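Local coordinates for 3-keto-5-aminohexanoate cleavage protein (Burkholderia xenovorans LB400, PDB 3E02), which probably cleaves beta-keto acids such as 3-keto-5-aminohexanoate with the help of a bound zinc ion, at the interface of chains A and B. Numbering follows the deposited sequence. Chains: chain A/B, uncharacterized protein DUF849.

The interface of chains A and B. Residues chain A 175, 206-208, 210, 213; chain B 176-177, 180, 216, 220.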
# COMPACT_ATOMS: atom_id res chain seq x y z
N ASP A 175 10.86 -10.91 6.66
CA ASP A 175 9.51 -10.95 6.11
C ASP A 175 8.56 -10.26 7.08
O ASP A 175 8.93 -9.98 8.22
CB ASP A 175 9.09 -12.42 5.86
CG ASP A 175 8.15 -12.58 4.68
OD1 ASP A 175 7.52 -11.59 4.22
OD2 ASP A 175 8.00 -13.72 4.23
N GLY A 206 13.03 -15.41 1.85
CA GLY A 206 12.56 -14.19 2.52
C GLY A 206 11.73 -13.32 1.58
O GLY A 206 11.40 -13.73 0.46
N ILE A 207 11.45 -12.10 2.02
CA ILE A 207 10.68 -11.15 1.23
C ILE A 207 11.53 -10.63 0.04
O ILE A 207 12.73 -10.45 0.17
CB ILE A 207 10.11 -10.04 2.12
CG1 ILE A 207 8.90 -9.35 1.47
CG2 ILE A 207 11.22 -9.05 2.54
CD1 ILE A 207 8.11 -8.47 2.46
N GLY A 208 10.89 -10.49 -1.12
CA GLY A 208 11.57 -10.07 -2.33
C GLY A 208 11.98 -8.61 -2.35
O GLY A 208 11.41 -7.78 -1.64
N ASP A 210 11.31 -5.93 -3.98
CA ASP A 210 10.37 -5.06 -4.67
C ASP A 210 10.13 -3.89 -3.70
O ASP A 210 9.85 -4.13 -2.52
CB ASP A 210 9.06 -5.76 -5.01
CG ASP A 210 9.19 -6.71 -6.20
OD1 ASP A 210 9.60 -6.26 -7.28
OD2 ASP A 210 8.86 -7.91 -6.07
N ASN A 213 7.49 -3.71 -0.86
CA ASN A 213 7.74 -4.49 0.36
C ASN A 213 8.37 -3.67 1.48
O ASN A 213 8.04 -3.89 2.64
CB ASN A 213 8.57 -5.76 0.05
CG ASN A 213 7.81 -6.76 -0.80
OD1 ASN A 213 6.59 -6.90 -0.68
ND2 ASN A 213 8.53 -7.50 -1.66
N VAL B 176 4.57 -12.99 2.89
CA VAL B 176 4.90 -12.46 1.55
C VAL B 176 6.00 -13.28 0.87
O VAL B 176 5.91 -13.53 -0.34
CB VAL B 176 5.29 -10.96 1.61
CG1 VAL B 176 5.58 -10.42 0.21
CG2 VAL B 176 4.16 -10.14 2.32
N GLY B 177 6.99 -13.73 1.64
CA GLY B 177 8.09 -14.55 1.10
C GLY B 177 7.61 -15.84 0.43
O GLY B 177 8.24 -16.32 -0.51
N TYR B 180 7.05 -15.33 -3.27
CA TYR B 180 8.32 -15.39 -3.97
C TYR B 180 8.84 -16.82 -4.08
O TYR B 180 9.42 -17.19 -5.11
CB TYR B 180 9.35 -14.46 -3.32
CG TYR B 180 8.99 -13.01 -3.52
CD1 TYR B 180 9.38 -12.33 -4.66
CD2 TYR B 180 8.23 -12.33 -2.56
CE1 TYR B 180 9.02 -10.97 -4.85
CE2 TYR B 180 7.86 -10.99 -2.74
CZ TYR B 180 8.28 -10.31 -3.87
OH TYR B 180 7.92 -9.00 -4.02
N HIS B 216 -1.82 -6.16 0.29
CA HIS B 216 -0.42 -6.19 -0.09
C HIS B 216 -0.05 -7.49 -0.80
O HIS B 216 0.59 -7.46 -1.84
CB HIS B 216 0.52 -5.94 1.09
CG HIS B 216 1.97 -5.95 0.71
ND1 HIS B 216 2.55 -4.94 -0.03
CD2 HIS B 216 2.94 -6.86 0.93
CE1 HIS B 216 3.83 -5.24 -0.24
NE2 HIS B 216 4.09 -6.39 0.34
N ILE B 220 1.40 -8.05 -4.67
CA ILE B 220 2.61 -8.82 -4.96
C ILE B 220 2.30 -10.02 -5.86
O ILE B 220 3.03 -10.25 -6.83
CB ILE B 220 3.33 -9.26 -3.65
CG1 ILE B 220 3.83 -8.02 -2.88
CG2 ILE B 220 4.48 -10.22 -3.95
CD1 ILE B 220 4.77 -7.07 -3.67
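The phenol oxygen OH of B:Tyr180 is gripped by two hydrogen bonds to chain A. B:Tyr180 OH donates to the carboxylate oxygen OD2 of A:Asp210 at 2.5 Å, a short bond made to the anti lone pair. B:Tyr180 OH accepts from the amide nitrogen ND2 of A:Asn213 at 2.9 Å. The tyrosine and asparagine meet tip to tip, with the amide plane turned 76° from the ring. A:Asp210 OD2 lies at the ring edge, in plane.

Both ends of the A:Asn213 amide are used, which fixes its flip. A:Asn213 ND2 also donates within chain A to the carbonyl O of A:Gly208, 2.9 Å away. That donor sits above the carbonyl plane, not on a lone pair. On the other side, A:Asn213 OD1 accepts from the imidazole NE2 of B:His216 at 2.7 Å. Here the donor lies in the carbonyl plane, and OD1 is close to the ring plane. The two side chains cross at about a right angle. With CG anti to the backbone N (chi1 -179°), the ring of B:His216 presents NE2 to the amide oxygen. CG1 of B:Ile220 packs on one face of the imidazole, toward the rim.

One face of the B:Tyr180 ring is covered by the backbone of A:Gly208. A:Gly208 CA stands over the centre of the B:Tyr180 ring, 3.6 Å from the centroid, in a CH-pi contact.

Helix 176-187 of chain B meets a carboxylate at its first turn. OD2 of A:Asp175 accepts from the backbone N of B:Gly177 through its syn lone pair. If A:Asp175 is ionised, the start of the helix may help stabilise its charge.

This patch is part of a two-fold interface between copies of one protein, and the same contacts recur with the roles of A and B swapped. The deposited assembly has four copies; the structure alone does not show whether this interface forms in solution. Between the polar groups lies a small apolar contact: the side chains of A:Ile207 and B:Val176 cross obliquely, with A:Ile207 CG1 3.7 Å from B:Val176 CG1.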